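PDB 2IVF: ethylbenzene dehydrogenase alpha-subunit from Aromatoleum aromaticum, which is a molybdopterin oxidoreductase subunit that holds a molybdenum atom, two pterin-based guanosine nucleotide ligands and an iron/sulfur cluster. Local coordinates for residues G196-G201 against K741-I746; S484-V489 against R748-F753. One frame throughout, in Å; residues are numbered along the deposited sequence.

How the contacts relate
Both contacts are buried, and both lean on helix 736-749. Contact 1 uses its middle against the first turn of helix 197-210; contact 2 uses its C-terminal end and the turn that follows, against the start of helix 486-493 and the residues leading into it. Their centres are about 9 Å apart, and they touch: Ser-197 CB lies 3.4 Å from Met-488 CG, and Met-743 SD lies 3.5 Å from Asn-487 ND2. Contact 1 rests on one methionine reaching a serine and an isoleucine. In contact 2 two valines press instead on oxygens of a serine and an aspartate, hydrogen-bonded to each other, the aspartate also to Thr-775.

Contact 1. Residues G196-G201 against K741-I746; sequences GSIAWG and KEMVDI
A buried helix-to-helix contact joins the N-terminal turn of helix 197-210 to the middle of helix 736-749, and a single side chain, Met-743, bridges the gap. The two backbones stay well apart, with Ile-198 and Met-743 as their nearest residues, 8.5 Å between CA atoms. Met-743 spans this distance because its chain runs extended beyond CG (chi2 -174°, chi3 167°), which carries the thioether to the other helix. There the methyl and the sulfur share the hydroxyl of Ser-197: Met-743 CE and Met-743 SD are each 3.4 Å from Ser-197 OG. CE also lies against the backbone of the turn, 3.7 Å from the carbonyl carbon C of Ser-197. Beside the serine the thioether also meets Ile-198, whose CG1 is 3.8 Å from Met-743 CE, the two side chains passing at a slant. Met-743 also lies against Asn-487 and Leu-491 of helix 486-493.

Gly-196 is the N-cap of helix 197-210, within the molybdopterin oxidoreductase family region, and its positive phi of 121° suits a residue without a side chain. Here Glu-660 of strand 659-661 accepts a hydrogen bond from the backbone N of Ile-198 through one carboxylate oxygen and is bonded to Ser-197 OG through the other. The serine hydroxyl is therefore tied to the carboxylate, while the methionine meets it by van der Waals contact. The bound phosphoric acid 4-(2-amino-4-oxo-3,4,5,6,-tetrahydro-pteridin-6-yl)-2-hydroxy-3,4-dimercapto-but-3-en-yl ester guanylate ester lies about 10 Å from the side chain of Ile-198, which also packs on Trp-688 of helix 687-704.

Contact 2. Residues S484-V489 against R748-F753; sequences SDDNMV and RAVGVF
Val-752 sets its CG2 methyl against the hydroxyl of Ser-484, with 3.3 Å between Val-752 CG2 and Ser-484 OG. The serine CB backs the same methyl, at 3.7 Å from Val-752 CG2. With OG anti to the backbone N (chi1 -179°), the hydroxyl also reaches forward along its own chain and donates a hydrogen bond of 2.9 Å from Ser-484 OG to Asp-486 OD1. This donor comes from well above the carboxylate plane, 61° out of it.

The other carboxylate oxygen of Asp-486 is the one that faces Val-750. It sits over the branch point of the valine, Asp-486 OD2 lying 3.5 Å from Val-750 CG2 and 3.6 Å from Val-750 CB, and its polar demand is met by a hydrogen bond to Thr-775 OG1. Val-750 in turn packs on Thr-775, which thus joins both sides of the contact. No hydrogen bond crosses between 484-489 and 748-753: the serine hydroxyl is bonded within its own segment and Asp-486 OD2 to Thr-775, so the valines meet these oxygens with hydrocarbon.

Both valines belong to the turn that ends helix 736-749, packed in the subunit interior against the N-terminal start of helix 486-493 in the molybdopterin oxidoreductase family region. Val-750 is the first residue to depart from helical angles, and Gly-751, with a positive phi of 82° that favours glycine, lies between the two valines, whose CB bonds both point toward 484-489. Within the turn, backbone hydrogen bonding links Val-752 to Leu-771; after it, Phe-753 packs edge-to-face with Phe-671 of strand 670-676. Helix 486-493 also lies against helix 197-210, through Met-488 on Trp-200, and against strand 659-661, through Asn-487 on Met-661.

Contact 1. Residues G196-G201 against K741-I746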
loop_
_atom_site.group_PDB
_atom_site.type_symbol
_atom_site.label_atom_id
_atom_site.label_comp_id
_atom_site.label_asym_id
_atom_site.label_seq_id
_atom_site.Cartn_x
_atom_site.Cartn_y
_atom_site.Cartn_z
ATOM N N GLY A 196 2.263 -14.375 -11.207
ATOM C CA GLY A 196 1.637 -15.622 -10.804
ATOM C C GLY A 196 2.651 -16.743 -10.661
ATOM O O GLY A 196 3.666 -16.757 -11.327
ATOM N N SER A 197 2.345 -17.654 -9.752
ATOM C CA SER A 197 3.124 -18.874 -9.531
ATOM C C SER A 197 3.303 -19.642 -10.819
ATOM O O SER A 197 4.366 -20.223 -11.039
ATOM C CB SER A 197 2.447 -19.750 -8.448
ATOM O OG SER A 197 1.169 -20.151 -8.847
ATOM N N ILE A 198 2.288 -19.616 -11.685
ATOM C CA ILE A 198 2.329 -20.354 -12.922
ATOM C C ILE A 198 3.247 -19.625 -13.896
ATOM O O ILE A 198 4.049 -20.236 -14.549
ATOM C CB ILE A 198 0.917 -20.528 -13.527
ATOM C CG1 ILE A 198 -0.025 -21.315 -12.588
ATOM C CG2 ILE A 198 0.975 -21.216 -14.905
ATOM C CD1 ILE A 198 -1.507 -21.207 -12.953
ATOM N N ALA A 199 3.162 -18.302 -13.933
ATOM C CA ALA A 199 4.114 -17.505 -14.727
ATOM C C ALA A 199 5.556 -17.686 -14.242
ATOM O O ALA A 199 6.462 -17.785 -15.033
ATOM C CB ALA A 199 3.716 -16.040 -14.641
ATOM N N TRP A 200 5.763 -17.744 -12.927
ATOM C CA TRP A 200 7.109 -17.999 -12.368
ATOM C C TRP A 200 7.592 -19.401 -12.793
ATOM O O TRP A 200 8.714 -19.581 -13.345
ATOM C CB TRP A 200 7.141 -17.829 -10.827
ATOM C CG TRP A 200 8.560 -17.831 -10.371
ATOM C CD1 TRP A 200 9.378 -16.753 -10.219
ATOM C CD2 TRP A 200 9.380 -18.983 -10.169
ATOM N NE1 TRP A 200 10.634 -17.159 -9.853
ATOM C CE2 TRP A 200 10.661 -18.522 -9.815
ATOM C CE3 TRP A 200 9.124 -20.351 -10.147
ATOM C CZ2 TRP A 200 11.709 -19.381 -9.504
ATOM C CZ3 TRP A 200 10.219 -21.234 -9.884
ATOM C CH2 TRP A 200 11.471 -20.719 -9.554
ATOM N N GLY A 201 6.745 -20.391 -12.533
ATOM C CA GLY A 201 6.952 -21.731 -13.068
ATOM C C GLY A 201 7.295 -21.757 -14.534
ATOM O O GLY A 201 8.265 -22.379 -14.933
ATOM N N LYS A 741 -4.491 -26.929 -12.011
ATOM C CA LYS A 741 -4.871 -28.268 -11.662
ATOM C C LYS A 741 -3.642 -29.108 -11.290
ATOM O O LYS A 741 -3.691 -29.895 -10.375
ATOM C CB LYS A 741 -5.573 -28.919 -12.825
ATOM C CG LYS A 741 -6.915 -28.266 -13.150
ATOM C CD LYS A 741 -7.527 -28.906 -14.397
ATOM C CE LYS A 741 -9.005 -28.581 -14.441
ATOM N NZ LYS A 741 -9.542 -29.145 -15.646
ATOM N N GLU A 742 -2.543 -28.942 -12.030
ATOM C CA GLU A 742 -1.311 -29.645 -11.686
ATOM C C GLU A 742 -0.731 -29.158 -10.341
ATOM O O GLU A 742 -0.243 -29.976 -9.541
ATOM C CB GLU A 742 -0.270 -29.473 -12.786
ATOM C CG GLU A 742 1.021 -30.195 -12.522
ATOM C CD GLU A 742 0.880 -31.674 -12.394
ATOM O OE1 GLU A 742 -0.108 -32.250 -12.892
ATOM O OE2 GLU A 742 1.780 -32.281 -11.775
ATOM N N MET A 743 -0.785 -27.862 -10.102
ATOM C CA MET A 743 -0.323 -27.328 -8.817
ATOM C C MET A 743 -1.173 -27.848 -7.683
ATOM O O MET A 743 -0.664 -28.076 -6.610
ATOM C CB MET A 743 -0.357 -25.831 -8.793
ATOM C CG MET A 743 0.707 -25.196 -9.624
ATOM S SD MET A 743 0.668 -23.451 -9.373
ATOM C CE MET A 743 2.247 -23.076 -10.140
ATOM N N VAL A 744 -2.475 -28.043 -7.921
ATOM C CA VAL A 744 -3.328 -28.594 -6.865
ATOM C C VAL A 744 -2.880 -30.029 -6.581
ATOM O O VAL A 744 -2.765 -30.424 -5.434
ATOM C CB VAL A 744 -4.814 -28.522 -7.213
ATOM C CG1 VAL A 744 -5.632 -29.393 -6.245
ATOM C CG2 VAL A 744 -5.282 -27.050 -7.187
ATOM N N ASP A 745 -2.599 -30.796 -7.622
ATOM C CA ASP A 745 -2.113 -32.185 -7.468
ATOM C C ASP A 745 -0.777 -32.241 -6.738
ATOM O O ASP A 745 -0.533 -33.130 -5.940
ATOM C CB ASP A 745 -1.940 -32.852 -8.821
ATOM C CG ASP A 745 -3.228 -33.485 -9.339
ATOM O OD1 ASP A 745 -4.284 -33.389 -8.651
ATOM O OD2 ASP A 745 -3.144 -34.103 -10.416
ATOM N N ILE A 746 0.092 -31.305 -7.061
ATOM C CA ILE A 746 1.383 -31.181 -6.393
ATOM C C ILE A 746 1.142 -30.907 -4.902
ATOM O O ILE A 746 1.680 -31.609 -4.078
ATOM C CB ILE A 746 2.253 -30.057 -6.999
ATOM C CG1 ILE A 746 2.728 -30.422 -8.414
ATOM C CG2 ILE A 746 3.420 -29.704 -6.021
ATOM C CD1 ILE A 746 3.267 -29.215 -9.203
#

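Contact 2. Residues S484-V489 against R748-F753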
loop_
_atom_site.group_PDB
_atom_site.type_symbol
_atom_site.label_atom_id
_atom_site.label_comp_id
_atom_site.label_asym_id
_atom_site.label_seq_id
_atom_site.Cartn_x
_atom_site.Cartn_y
_atom_site.Cartn_z
ATOM N N SER A 484 5.642 -23.054 1.460
ATOM C CA SER A 484 5.759 -24.116 0.487
ATOM C C SER A 484 5.760 -23.470 -0.855
ATOM O O SER A 484 4.796 -22.800 -1.208
ATOM C CB SER A 484 4.553 -25.018 0.510
ATOM O OG SER A 484 4.736 -26.046 -0.446
ATOM N N ASP A 485 6.783 -23.731 -1.632
ATOM C CA ASP A 485 6.799 -23.308 -3.001
ATOM C C ASP A 485 6.814 -24.540 -3.911
ATOM O O ASP A 485 7.130 -24.438 -5.077
ATOM C CB ASP A 485 7.987 -22.375 -3.238
ATOM C CG ASP A 485 9.326 -23.060 -3.071
ATOM O OD1 ASP A 485 9.374 -24.264 -2.706
ATOM O OD2 ASP A 485 10.340 -22.359 -3.304
ATOM N N ASP A 486 6.386 -25.686 -3.378
ATOM C CA ASP A 486 6.375 -26.944 -4.130
ATOM C C ASP A 486 5.609 -26.811 -5.448
ATOM O O ASP A 486 6.030 -27.341 -6.501
ATOM C CB ASP A 486 5.774 -28.078 -3.282
ATOM C CG ASP A 486 6.618 -28.405 -2.057
ATOM O OD1 ASP A 486 7.094 -27.457 -1.415
ATOM O OD2 ASP A 486 6.798 -29.584 -1.721
ATOM N N ASN A 487 4.498 -26.080 -5.389
ATOM C CA ASN A 487 3.624 -25.933 -6.566
ATOM C C ASN A 487 4.374 -25.315 -7.741
ATOM O O ASN A 487 4.189 -25.727 -8.871
ATOM C CB ASN A 487 2.337 -25.149 -6.251
ATOM C CG ASN A 487 2.595 -23.779 -5.677
ATOM O OD1 ASN A 487 3.368 -23.630 -4.741
ATOM N ND2 ASN A 487 1.973 -22.759 -6.254
ATOM N N MET A 488 5.267 -24.379 -7.442
ATOM C CA MET A 488 6.087 -23.744 -8.457
ATOM C C MET A 488 7.296 -24.572 -8.827
ATOM O O MET A 488 7.578 -24.765 -10.036
ATOM C CB MET A 488 6.524 -22.376 -7.974
ATOM C CG MET A 488 5.411 -21.420 -7.980
ATOM S SD MET A 488 5.940 -19.844 -7.343
ATOM C CE MET A 488 5.576 -19.996 -5.596
ATOM N N VAL A 489 8.028 -25.102 -7.844
ATOM C CA VAL A 489 9.282 -25.776 -8.235
ATOM C C VAL A 489 9.053 -27.117 -8.899
ATOM O O VAL A 489 9.783 -27.445 -9.803
ATOM C CB VAL A 489 10.349 -25.854 -7.121
ATOM C CG1 VAL A 489 10.487 -24.489 -6.410
ATOM C CG2 VAL A 489 10.009 -26.932 -6.153
ATOM N N ARG A 748 -1.424 -31.628 -3.121
ATOM C CA ARG A 748 -2.000 -32.834 -2.506
ATOM C C ARG A 748 -0.956 -33.920 -2.250
ATOM O O ARG A 748 -0.992 -34.628 -1.251
ATOM C CB ARG A 748 -3.102 -33.418 -3.391
ATOM C CG ARG A 748 -4.369 -32.558 -3.501
ATOM C CD ARG A 748 -5.159 -32.936 -4.730
ATOM N NE ARG A 748 -5.922 -34.143 -4.519
ATOM C CZ ARG A 748 -6.467 -34.879 -5.481
ATOM N NH1 ARG A 748 -6.302 -34.573 -6.752
ATOM N NH2 ARG A 748 -7.149 -35.949 -5.163
ATOM N N ALA A 749 -0.050 -34.051 -3.199
ATOM C CA ALA A 749 0.991 -35.047 -3.190
ATOM C C ALA A 749 1.990 -34.784 -2.078
ATOM O O ALA A 749 2.481 -35.725 -1.483
ATOM C CB ALA A 749 1.699 -35.063 -4.560
ATOM N N VAL A 750 2.277 -33.529 -1.797
ATOM C CA VAL A 750 3.277 -33.154 -0.780
ATOM C C VAL A 750 2.703 -32.767 0.577
ATOM O O VAL A 750 3.421 -32.241 1.429
ATOM C CB VAL A 750 4.201 -32.027 -1.297
ATOM C CG1 VAL A 750 4.821 -32.473 -2.614
ATOM C CG2 VAL A 750 3.475 -30.663 -1.469
ATOM N N GLY A 751 1.404 -32.957 0.747
ATOM C CA GLY A 751 0.749 -32.672 2.024
ATOM C C GLY A 751 0.366 -31.235 2.322
ATOM O O GLY A 751 -0.057 -30.904 3.440
ATOM N N VAL A 752 0.531 -30.355 1.354
ATOM C CA VAL A 752 0.186 -28.943 1.538
ATOM C C VAL A 752 -1.327 -28.798 1.496
ATOM O O VAL A 752 -1.903 -28.028 2.262
ATOM C CB VAL A 752 0.915 -28.074 0.480
ATOM C CG1 VAL A 752 0.299 -26.688 0.338
ATOM C CG2 VAL A 752 2.438 -28.025 0.811
ATOM N N PHE A 753 -1.955 -29.585 0.643
ATOM C CA PHE A 753 -3.407 -29.723 0.644
ATOM C C PHE A 753 -3.663 -31.136 1.119
ATOM O O PHE A 753 -2.822 -32.026 0.958
ATOM C CB PHE A 753 -3.958 -29.551 -0.768
ATOM C CG PHE A 753 -4.076 -28.120 -1.255
ATOM C CD1 PHE A 753 -3.640 -27.032 -0.519
ATOM C CD2 PHE A 753 -4.576 -27.883 -2.535
ATOM C CE1 PHE A 753 -3.734 -25.750 -1.024
ATOM C CE2 PHE A 753 -4.662 -26.592 -3.053
ATOM C CZ PHE A 753 -4.234 -25.536 -2.308
#